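Local structure of 4'-phospho-dehydrooxetanocin synthase (Bacillus megaterium, 5UL3) at residues T280-L292 / R331-I345. The protein catalyses the cobalamin-dependent radical SAM ring contraction of dAMP to an oxetane aldehyde, a step in the biosynthesis of oxetanocin A. Residues are numbered along the deposited sequence; the frame is centred on the assembly and turned at random.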
loop_
_atom_site.group_PDB
_atom_site.type_symbol
_atom_site.label_atom_id
_atom_site.label_comp_id
_atom_site.label_asym_id
_atom_site.label_seq_id
_atom_site.Cartn_x
_atom_site.Cartn_y
_atom_site.Cartn_z
ATOM N N THR A 280 -7.936 -15.291 12.375
ATOM C CA THR A 280 -6.821 -14.457 11.938
ATOM C C THR A 280 -5.581 -15.304 11.652
ATOM O O THR A 280 -5.235 -16.225 12.404
ATOM C CB THR A 280 -6.526 -13.392 12.987
ATOM O OG1 THR A 280 -7.679 -12.548 13.101
ATOM C CG2 THR A 280 -5.327 -12.541 12.546
ATOM N N VAL A 281 -4.921 -15.003 10.531
ATOM C CA VAL A 281 -3.816 -15.842 10.071
ATOM C C VAL A 281 -2.625 -15.740 11.020
ATOM O O VAL A 281 -2.299 -14.666 11.539
ATOM C CB VAL A 281 -3.431 -15.447 8.633
ATOM C CG1 VAL A 281 -2.117 -16.135 8.205
ATOM C CG2 VAL A 281 -4.559 -15.837 7.674
ATOM N N ASN A 282 -1.961 -16.872 11.255
ATOM C CA ASN A 282 -0.725 -16.885 12.031
ATOM C C ASN A 282 0.397 -16.358 11.129
ATOM O O ASN A 282 1.229 -17.103 10.600
ATOM C CB ASN A 282 -0.454 -18.294 12.549
ATOM C CG ASN A 282 0.813 -18.380 13.353
ATOM O OD1 ASN A 282 1.377 -17.360 13.751
ATOM N ND2 ASN A 282 1.270 -19.606 13.610
ATOM N N PHE A 283 0.391 -15.029 10.943
ATOM C CA PHE A 283 1.292 -14.372 9.991
ATOM C C PHE A 283 2.750 -14.583 10.367
ATOM O O PHE A 283 3.594 -14.795 9.487
ATOM C CB PHE A 283 0.964 -12.873 9.934
ATOM C CG PHE A 283 1.721 -12.103 8.889
ATOM C CD1 PHE A 283 1.529 -12.358 7.539
ATOM C CD2 PHE A 283 2.594 -11.085 9.262
ATOM C CE1 PHE A 283 2.213 -11.620 6.559
ATOM C CE2 PHE A 283 3.275 -10.354 8.305
ATOM C CZ PHE A 283 3.082 -10.623 6.949
ATOM N N LYS A 284 3.050 -14.570 11.673
ATOM C CA LYS A 284 4.395 -14.677 12.226
ATOM C C LYS A 284 5.244 -15.705 11.500
ATOM O O LYS A 284 6.411 -15.441 11.171
ATOM C CB LYS A 284 4.340 -15.042 13.707
ATOM C CG LYS A 284 5.704 -15.338 14.288
ATOM C CD LYS A 284 5.725 -15.113 15.797
ATOM C CE LYS A 284 7.156 -15.102 16.332
ATOM N NZ LYS A 284 7.206 -14.691 17.767
ATOM N N GLU A 285 4.662 -16.870 11.231
ATOM C CA GLU A 285 5.448 -17.965 10.685
ATOM C C GLU A 285 4.791 -18.754 9.559
ATOM O O GLU A 285 5.425 -19.678 9.047
ATOM C CB GLU A 285 5.820 -18.942 11.806
ATOM C CG GLU A 285 4.621 -19.429 12.604
ATOM C CD GLU A 285 5.005 -19.826 14.018
ATOM O OE1 GLU A 285 4.234 -20.573 14.673
ATOM O OE2 GLU A 285 6.085 -19.384 14.470
ATOM N N GLU A 286 3.566 -18.444 9.147
ATOM C CA GLU A 286 2.962 -19.254 8.101
ATOM C C GLU A 286 2.969 -18.589 6.735
ATOM O O GLU A 286 2.686 -19.266 5.750
ATOM C CB GLU A 286 1.532 -19.632 8.473
ATOM C CG GLU A 286 1.523 -20.524 9.726
ATOM C CD GLU A 286 0.149 -21.043 10.083
ATOM O OE1 GLU A 286 -0.790 -20.860 9.290
ATOM O OE2 GLU A 286 0.016 -21.637 11.172
ATOM N N VAL A 287 3.260 -17.296 6.646
ATOM C CA VAL A 287 3.202 -16.599 5.367
ATOM C C VAL A 287 4.642 -16.294 4.952
ATOM O O VAL A 287 5.313 -15.455 5.582
ATOM C CB VAL A 287 2.345 -15.329 5.436
ATOM C CG1 VAL A 287 2.333 -14.637 4.089
ATOM C CG2 VAL A 287 0.905 -15.691 5.816
ATOM N N PRO A 288 5.172 -16.979 3.934
ATOM C CA PRO A 288 6.574 -16.777 3.554
ATOM C C PRO A 288 6.719 -15.644 2.551
ATOM O O PRO A 288 5.748 -14.959 2.218
ATOM C CB PRO A 288 6.955 -18.124 2.919
ATOM C CG PRO A 288 5.663 -18.521 2.202
ATOM C CD PRO A 288 4.507 -17.975 3.072
ATOM N N THR A 289 7.948 -15.448 2.070
ATOM C CA THR A 289 8.265 -14.536 0.968
ATOM C C THR A 289 7.166 -14.529 -0.090
ATOM O O THR A 289 6.760 -15.600 -0.541
ATOM C CB THR A 289 9.587 -14.970 0.321
ATOM O OG1 THR A 289 10.598 -15.095 1.329
ATOM C CG2 THR A 289 10.025 -13.960 -0.778
ATOM N N PRO A 290 6.645 -13.373 -0.515
ATOM C CA PRO A 290 5.666 -13.376 -1.604
ATOM C C PRO A 290 6.232 -14.064 -2.836
ATOM O O PRO A 290 7.437 -14.012 -3.101
ATOM C CB PRO A 290 5.427 -11.884 -1.880
ATOM C CG PRO A 290 6.629 -11.215 -1.328
ATOM C CD PRO A 290 7.014 -12.002 -0.126
ATOM N N SER A 291 5.345 -14.693 -3.596
ATOM C CA SER A 291 5.773 -15.359 -4.820
ATOM C C SER A 291 6.296 -14.317 -5.803
ATOM O O SER A 291 5.761 -13.210 -5.894
ATOM C CB SER A 291 4.609 -16.141 -5.435
ATOM O OG SER A 291 4.237 -17.218 -4.561
ATOM N N LEU A 292 7.335 -14.675 -6.554
ATOM C CA LEU A 292 8.022 -13.700 -7.405
ATOM C C LEU A 292 7.830 -13.972 -8.898
ATOM O O LEU A 292 8.569 -13.412 -9.727
ATOM C CB LEU A 292 9.508 -13.646 -7.047
ATOM C CG LEU A 292 9.783 -13.254 -5.588
ATOM C CD1 LEU A 292 11.261 -13.371 -5.234
ATOM C CD2 LEU A 292 9.279 -11.839 -5.297
ATOM N N ARG A 331 -0.040 -8.034 13.974
ATOM C CA ARG A 331 0.574 -9.356 13.824
ATOM C C ARG A 331 1.909 -9.208 13.095
ATOM O O ARG A 331 1.931 -9.082 11.858
ATOM C CB ARG A 331 -0.352 -10.294 13.045
ATOM C CG ARG A 331 -1.745 -10.484 13.672
ATOM C CD ARG A 331 -2.782 -9.504 13.111
ATOM N NE ARG A 331 -3.191 -9.851 11.745
ATOM C CZ ARG A 331 -3.938 -9.068 10.975
ATOM N NH1 ARG A 331 -4.288 -9.464 9.753
ATOM N NH2 ARG A 331 -4.351 -7.884 11.434
ATOM N N PRO A 332 3.032 -9.188 13.799
ATOM C CA PRO A 332 4.330 -8.990 13.139
ATOM C C PRO A 332 4.954 -10.274 12.628
ATOM O O PRO A 332 4.786 -11.357 13.194
ATOM C CB PRO A 332 5.195 -8.404 14.264
ATOM C CG PRO A 332 4.622 -9.083 15.512
ATOM C CD PRO A 332 3.133 -9.090 15.266
ATOM N N LEU A 333 5.683 -10.134 11.517
ATOM C CA LEU A 333 6.670 -11.137 11.146
ATOM C C LEU A 333 7.783 -11.187 12.183
ATOM O O LEU A 333 8.179 -10.164 12.742
ATOM C CB LEU A 333 7.292 -10.799 9.776
ATOM C CG LEU A 333 6.708 -11.242 8.454
ATOM C CD1 LEU A 333 7.683 -10.896 7.315
ATOM C CD2 LEU A 333 6.395 -12.722 8.479
ATOM N N SER A 334 8.340 -12.384 12.408
ATOM C CA SER A 334 9.526 -12.461 13.248
ATOM C C SER A 334 10.693 -11.710 12.607
ATOM O O SER A 334 10.724 -11.474 11.394
ATOM C CB SER A 334 9.943 -13.915 13.499
ATOM O OG SER A 334 10.509 -14.499 12.334
ATOM N N VAL A 335 11.656 -11.330 13.450
ATOM C CA VAL A 335 12.861 -10.669 12.957
ATOM C C VAL A 335 13.553 -11.559 11.943
ATOM O O VAL A 335 13.996 -11.100 10.885
ATOM C CB VAL A 335 13.801 -10.325 14.127
ATOM C CG1 VAL A 335 15.191 -9.910 13.610
ATOM C CG2 VAL A 335 13.191 -9.239 15.019
ATOM N N GLU A 336 13.761 -12.828 12.300
ATOM C CA GLU A 336 14.475 -13.740 11.412
ATOM C C GLU A 336 13.782 -13.820 10.065
ATOM O O GLU A 336 14.423 -13.729 9.013
ATOM C CB GLU A 336 14.571 -15.127 12.052
ATOM C CG GLU A 336 15.239 -16.182 11.188
ATOM C CD GLU A 336 15.271 -17.544 11.870
ATOM O OE1 GLU A 336 14.452 -18.420 11.513
ATOM O OE2 GLU A 336 16.102 -17.727 12.782
ATOM N N GLN A 337 12.457 -13.952 10.084
ATOM C CA GLN A 337 11.700 -14.084 8.849
ATOM C C GLN A 337 11.715 -12.793 8.036
ATOM O O GLN A 337 11.867 -12.826 6.809
ATOM C CB GLN A 337 10.269 -14.495 9.183
ATOM C CG GLN A 337 9.424 -14.743 7.989
ATOM C CD GLN A 337 9.881 -15.955 7.190
ATOM O OE1 GLN A 337 9.524 -16.101 6.023
ATOM N NE2 GLN A 337 10.658 -16.838 7.819
ATOM N N THR A 338 11.508 -11.654 8.702
ATOM C CA THR A 338 11.634 -10.346 8.051
ATOM C C THR A 338 12.962 -10.252 7.288
ATOM O O THR A 338 12.999 -9.843 6.122
ATOM C CB THR A 338 11.518 -9.224 9.092
ATOM O OG1 THR A 338 10.226 -9.280 9.710
ATOM C CG2 THR A 338 11.663 -7.833 8.427
ATOM N N LEU A 339 14.058 -10.651 7.929
ATOM C CA LEU A 339 15.366 -10.522 7.285
ATOM C C LEU A 339 15.516 -11.510 6.137
ATOM O O LEU A 339 16.123 -11.184 5.103
ATOM C CB LEU A 339 16.474 -10.705 8.325
ATOM C CG LEU A 339 16.567 -9.559 9.347
ATOM C CD1 LEU A 339 17.535 -9.864 10.494
ATOM C CD2 LEU A 339 16.934 -8.243 8.648
ATOM N N LYS A 340 14.962 -12.719 6.292
ATOM C CA LYS A 340 14.995 -13.694 5.206
ATOM C C LYS A 340 14.194 -13.203 4.006
ATOM O O LYS A 340 14.662 -13.262 2.860
ATOM C CB LYS A 340 14.443 -15.044 5.674
ATOM C CG LYS A 340 14.123 -15.961 4.473
ATOM C CD LYS A 340 13.292 -17.163 4.871
ATOM C CE LYS A 340 13.104 -18.141 3.716
ATOM N NZ LYS A 340 12.332 -17.578 2.558
ATOM N N GLN A 341 12.971 -12.721 4.247
ATOM C CA GLN A 341 12.139 -12.285 3.133
ATOM C C GLN A 341 12.746 -11.066 2.444
ATOM O O GLN A 341 12.691 -10.948 1.215
ATOM C CB GLN A 341 10.712 -11.989 3.621
ATOM C CG GLN A 341 10.007 -13.288 4.087
ATOM C CD GLN A 341 8.512 -13.130 4.275
ATOM O OE1 GLN A 341 7.876 -12.273 3.658
ATOM N NE2 GLN A 341 7.939 -13.977 5.126
ATOM N N LEU A 342 13.324 -10.147 3.219
ATOM C CA LEU A 342 14.001 -9.005 2.602
ATOM C C LEU A 342 15.168 -9.477 1.740
ATOM O O LEU A 342 15.355 -9.001 0.607
ATOM C CB LEU A 342 14.479 -8.030 3.684
ATOM C CG LEU A 342 13.385 -7.161 4.348
ATOM C CD1 LEU A 342 13.949 -6.527 5.611
ATOM C CD2 LEU A 342 12.832 -6.085 3.380
ATOM N N ASP A 343 15.945 -10.431 2.251
ATOM C CA ASP A 343 17.060 -10.977 1.481
ATOM C C ASP A 343 16.582 -11.603 0.177
ATOM O O ASP A 343 17.195 -11.390 -0.877
ATOM C CB ASP A 343 17.827 -11.994 2.325
ATOM C CG ASP A 343 19.001 -12.604 1.573
ATOM O OD1 ASP A 343 20.023 -11.912 1.419
ATOM O OD2 ASP A 343 18.894 -13.770 1.131
ATOM N N ASP A 344 15.485 -12.374 0.228
ATOM C CA ASP A 344 14.940 -13.008 -0.969
ATOM C C ASP A 344 14.542 -11.980 -2.016
ATOM O O ASP A 344 14.909 -12.097 -3.193
ATOM C CB ASP A 344 13.711 -13.863 -0.633
ATOM C CG ASP A 344 14.039 -15.092 0.180
ATOM O OD1 ASP A 344 15.223 -15.474 0.241
ATOM O OD2 ASP A 344 13.098 -15.679 0.782
ATOM N N ILE A 345 13.766 -10.978 -1.601
ATOM C CA ILE A 345 13.254 -9.998 -2.543
ATOM C C ILE A 345 14.398 -9.182 -3.130
ATOM O O ILE A 345 14.420 -8.892 -4.334
ATOM C CB ILE A 345 12.205 -9.117 -1.845
ATOM C CG1 ILE A 345 10.978 -9.958 -1.499
ATOM C CG2 ILE A 345 11.815 -7.939 -2.719
ATOM C CD1 ILE A 345 10.118 -9.338 -0.448
HETATM O O HOH W 1 -2.460 -12.100 10.368
HETATM O O HOH W 2 5.390 -12.243 2.843
HETATM O O HOH W 3 9.845 -17.163 3.888
#
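The Phe283 ring carries Leu333 CD2 over one face, a CH-pi contact 4.3 Å from the ring centroid and offset toward the rim, while the carbonyl carbon of Pro332 sits at its edge. With CG anti to the backbone N (chi1 -174°), the ring reaches across to the strand 331-332. At the Arg331 guanidinium, water 1 lies in plane at the edge, accepting from NE and donating to Val281 O; Thr280 CG2 comes in obliquely, 3.5 Å from Arg331 NE, and NH1 makes a salt bridge to Glu240.

Further along, the Gln341 amide lies against the Pro288-Thr289 peptide. Its NE2 gives a weak bond to Val287 O and, in the modelled conformer of Gln337, one to a lone pair of Gln337 OE1, while water 2 links OE1 to Pro288 O. Thr289 OG1 donates to the anti lone pair of Asp344 OD2 at 2.6 Å; the syn lone pair takes the salt bridge from Lys340 NZ, one turn earlier, at 2.7 Å, which probably helps to fix the carboxylate's rotation.

The contact lays the chain that follows strand 273-275, the last in the sheet of the cobalamin-binding Rossmann domain, along strand 331-332, which pairs antiparallel with 305-311 at the edge of the partial TIM barrel's sheet, and along helix 335-351, a domain junction near the cobalamin-binding residues Glu242 and Glu308 in this B12-dependent radical SAM enzyme.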